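Local structure of sister chromatid cohesion protein (Chaetomium thermophilum, 5T8V) at residues A[638-643]-A[676-681]. The protein probably acts as a cohesin loader at chromatin, the chain here being the C-terminal HEAT-repeat part of Scc2. Numbering follows the deposited sequence.
Sequences QVMEAD and ISKCIS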
ATOM      1  N   GLN A 638     -10.141   0.377   6.235  1.00 28.42           N
ATOM      2  CA  GLN A 638     -11.317   0.805   6.986  1.00 26.97           C
ATOM      3  C   GLN A 638     -12.230   1.672   6.128  1.00 24.81           C
ATOM      4  O   GLN A 638     -13.459   1.530   6.175  1.00 24.30           O
ATOM      5  CB  GLN A 638     -10.892   1.552   8.249  1.00 28.32           C
ATOM      6  CG  GLN A 638     -10.231   0.663   9.290  1.00 31.95           C
ATOM      7  CD  GLN A 638      -9.838   1.415  10.545  1.00 33.56           C
ATOM      8  OE1 GLN A 638      -9.715   2.641  10.539  1.00 32.76           O
ATOM      9  NE2 GLN A 638      -9.642   0.682  11.636  1.00 35.62           N
ATOM     10  N   VAL A 639     -11.652   2.570   5.328  1.00 15.65           N
ATOM     11  CA  VAL A 639     -12.460   3.429   4.467  1.00 14.04           C
ATOM     12  C   VAL A 639     -13.240   2.590   3.464  1.00 14.10           C
ATOM     13  O   VAL A 639     -14.427   2.834   3.219  1.00 13.12           O
ATOM     14  CB  VAL A 639     -11.572   4.474   3.764  1.00 13.81           C
ATOM     15  CG1 VAL A 639     -12.338   5.188   2.655  1.00 12.60           C
ATOM     16  CG2 VAL A 639     -11.056   5.493   4.765  1.00 13.55           C
ATOM     17  N   MET A 640     -12.585   1.593   2.864  1.00 27.88           N
ATOM     18  CA  MET A 640     -13.253   0.752   1.875  1.00 28.88           C
ATOM     19  C   MET A 640     -14.391  -0.043   2.506  1.00 30.05           C
ATOM     20  O   MET A 640     -15.514  -0.060   1.991  1.00 28.52           O
ATOM     21  CB  MET A 640     -12.240  -0.189   1.225  1.00 30.88           C
ATOM     22  CG  MET A 640     -11.282   0.494   0.263  1.00 31.76           C
ATOM     23  SD  MET A 640      -9.872  -0.546  -0.173  1.00 35.56           S
ATOM     24  CE  MET A 640     -10.695  -2.004  -0.803  1.00 36.65           C
ATOM     25  N   GLU A 641     -14.115  -0.717   3.626  1.00 37.49           N
ATOM     26  CA  GLU A 641     -15.139  -1.542   4.260  1.00 38.50           C
ATOM     27  C   GLU A 641     -16.301  -0.695   4.761  1.00 35.88           C
ATOM     28  O   GLU A 641     -17.457  -1.134   4.732  1.00 36.48           O
ATOM     29  CB  GLU A 641     -14.532  -2.338   5.413  1.00 41.39           C
ATOM     30  CG  GLU A 641     -13.382  -3.240   5.009  1.00 45.83           C
ATOM     31  CD  GLU A 641     -12.772  -3.970   6.189  1.00 49.62           C
ATOM     32  OE1 GLU A 641     -13.535  -4.548   6.992  1.00 51.31           O
ATOM     33  OE2 GLU A 641     -11.530  -3.958   6.317  1.00 50.63           O
ATOM     34  N   ALA A 642     -16.016   0.520   5.229  1.00 31.25           N
ATOM     35  CA  ALA A 642     -17.065   1.356   5.801  1.00 29.83           C
ATOM     36  C   ALA A 642     -18.045   1.846   4.741  1.00 28.95           C
ATOM     37  O   ALA A 642     -19.228   2.044   5.040  1.00 28.95           O
ATOM     38  CB  ALA A 642     -16.441   2.540   6.534  1.00 30.04           C
ATOM     39  N   ASP A 643     -17.582   2.044   3.509  1.00 30.48           N
ATOM     40  CA  ASP A 643     -18.428   2.555   2.430  1.00 30.69           C
ATOM     41  C   ASP A 643     -17.881   2.051   1.102  1.00 31.25           C
ATOM     42  O   ASP A 643     -17.196   2.776   0.372  1.00 30.02           O
ATOM     43  CB  ASP A 643     -18.487   4.083   2.455  1.00 31.97           C
ATOM     44  CG  ASP A 643     -19.413   4.652   1.395  1.00 33.43           C
ATOM     45  OD1 ASP A 643     -20.345   3.937   0.965  1.00 31.81           O
ATOM     46  OD2 ASP A 643     -19.209   5.819   0.993  1.00 34.36           O
ATOM     47  N   ILE A 676      -5.584  -4.753  -3.612  1.00 30.81           N
ATOM     48  CA  ILE A 676      -6.306  -5.322  -4.748  1.00 28.29           C
ATOM     49  C   ILE A 676      -7.235  -6.433  -4.276  1.00 27.92           C
ATOM     50  O   ILE A 676      -8.399  -6.515  -4.690  1.00 26.54           O
ATOM     51  CB  ILE A 676      -5.310  -5.828  -5.810  1.00 27.75           C
ATOM     52  CG1 ILE A 676      -4.615  -4.639  -6.482  1.00 27.30           C
ATOM     53  CG2 ILE A 676      -6.015  -6.701  -6.854  1.00 27.14           C
ATOM     54  CD1 ILE A 676      -3.502  -5.023  -7.435  1.00 28.53           C
ATOM     55  N   SER A 677      -6.738  -7.299  -3.393  1.00 38.70           N
ATOM     56  CA  SER A 677      -7.557  -8.398  -2.897  1.00 39.73           C
ATOM     57  C   SER A 677      -8.777  -7.880  -2.149  1.00 39.20           C
ATOM     58  O   SER A 677      -9.886  -8.398  -2.323  1.00 40.02           O
ATOM     59  CB  SER A 677      -6.725  -9.311  -1.998  1.00 40.16           C
ATOM     60  OG  SER A 677      -7.477 -10.440  -1.590  1.00 41.09           O
ATOM     61  N   LYS A 678      -8.599  -6.856  -1.309  1.00 37.23           N
ATOM     62  CA  LYS A 678      -9.741  -6.313  -0.580  1.00 36.05           C
ATOM     63  C   LYS A 678     -10.767  -5.713  -1.535  1.00 34.30           C
ATOM     64  O   LYS A 678     -11.976  -5.934  -1.383  1.00 35.11           O
ATOM     65  CB  LYS A 678      -9.271  -5.270   0.434  1.00 36.30           C
ATOM     66  CG  LYS A 678     -10.349  -4.822   1.416  1.00 35.75           C
ATOM     67  CD  LYS A 678     -10.884  -5.991   2.229  1.00 37.11           C
ATOM     68  CE  LYS A 678     -11.011  -5.639   3.699  1.00 38.05           C
ATOM     69  NZ  LYS A 678     -11.498  -6.793   4.506  1.00 39.74           N
ATOM     70  N   CYS A 679     -10.305  -4.950  -2.528  1.00 29.18           N
ATOM     71  CA  CYS A 679     -11.212  -4.425  -3.542  1.00 27.73           C
ATOM     72  C   CYS A 679     -12.015  -5.548  -4.182  1.00 28.87           C
ATOM     73  O   CYS A 679     -13.250  -5.500  -4.227  1.00 27.26           O
ATOM     74  CB  CYS A 679     -10.422  -3.660  -4.605  1.00 27.63           C
ATOM     75  SG  CYS A 679      -9.598  -2.169  -3.999  1.00 28.58           S
ATOM     76  N   ILE A 680     -11.324  -6.578  -4.679  1.00 40.57           N
ATOM     77  CA  ILE A 680     -12.009  -7.705  -5.308  1.00 40.91           C
ATOM     78  C   ILE A 680     -13.014  -8.319  -4.344  1.00 40.19           C
ATOM     79  O   ILE A 680     -14.086  -8.783  -4.751  1.00 39.30           O
ATOM     80  CB  ILE A 680     -10.979  -8.744  -5.789  1.00 43.48           C
ATOM     81  CG1 ILE A 680     -10.073  -8.138  -6.862  1.00 43.70           C
ATOM     82  CG2 ILE A 680     -11.679  -9.986  -6.337  1.00 45.83           C
ATOM     83  CD1 ILE A 680      -8.823  -8.950  -7.133  1.00 44.79           C
ATOM     84  N   SER A 681     -12.685  -8.334  -3.052  1.00 28.47           N
ATOM     85  CA  SER A 681     -13.581  -8.917  -2.063  1.00 28.64           C
ATOM     86  C   SER A 681     -14.856  -8.096  -1.916  1.00 28.67           C
ATOM     87  O   SER A 681     -15.951  -8.657  -1.801  1.00 29.08           O
ATOM     88  CB  SER A 681     -12.864  -9.034  -0.720  1.00 29.80           C
ATOM     89  OG  SER A 681     -13.742  -9.502   0.287  1.00 31.36           O
TER
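Two neighbouring parallel helices of the HEAT-repeat solenoid, 628-642 and 666-682, meet here through M640 and E641 on one and K678 and C679 on the other. The local axes run only 4° apart and approach to 10.7 Å, a separation spanned by side chains; the nearest CA atoms, those of M640 and C679, are 7.8 Å apart. The chain of M640 stretches across the groove and bends at the thioether (chi3 56°), which brings the terminal methyl to the backbone of the facing helix: M640 CE rests against C679 SG and C679 N, each at 3.4 Å, and against K678 CG at 3.6 Å. L647, in the loop after the first helix, touches both M640 and C679 and so extends this buried patch.

On the more exposed flank, with CG anti to the backbone N (chi1 -170°) and bends at chi2 and chi3, K678 crosses E641 at about a right angle, and K678 NZ forms a salt bridge with E641 OE2 at 3.4 Å. The carboxylate also lies against the methylene next to the amine, so the pair combines charge with packing. An alanine at K678 would remove the chain beyond CB, and would probably leave E641 without this counter-charge and the methyl of M640 less covered. Away from this contact, helix 666-682 packs through I676 and I680 on helices 685-696 and 703-719, and helix 628-642 through V639 on helix 446-474. Near-parallel helices, separated in sequence by helix 652-660 and packed side by side, fit a HEAT-repeat alpha-solenoid.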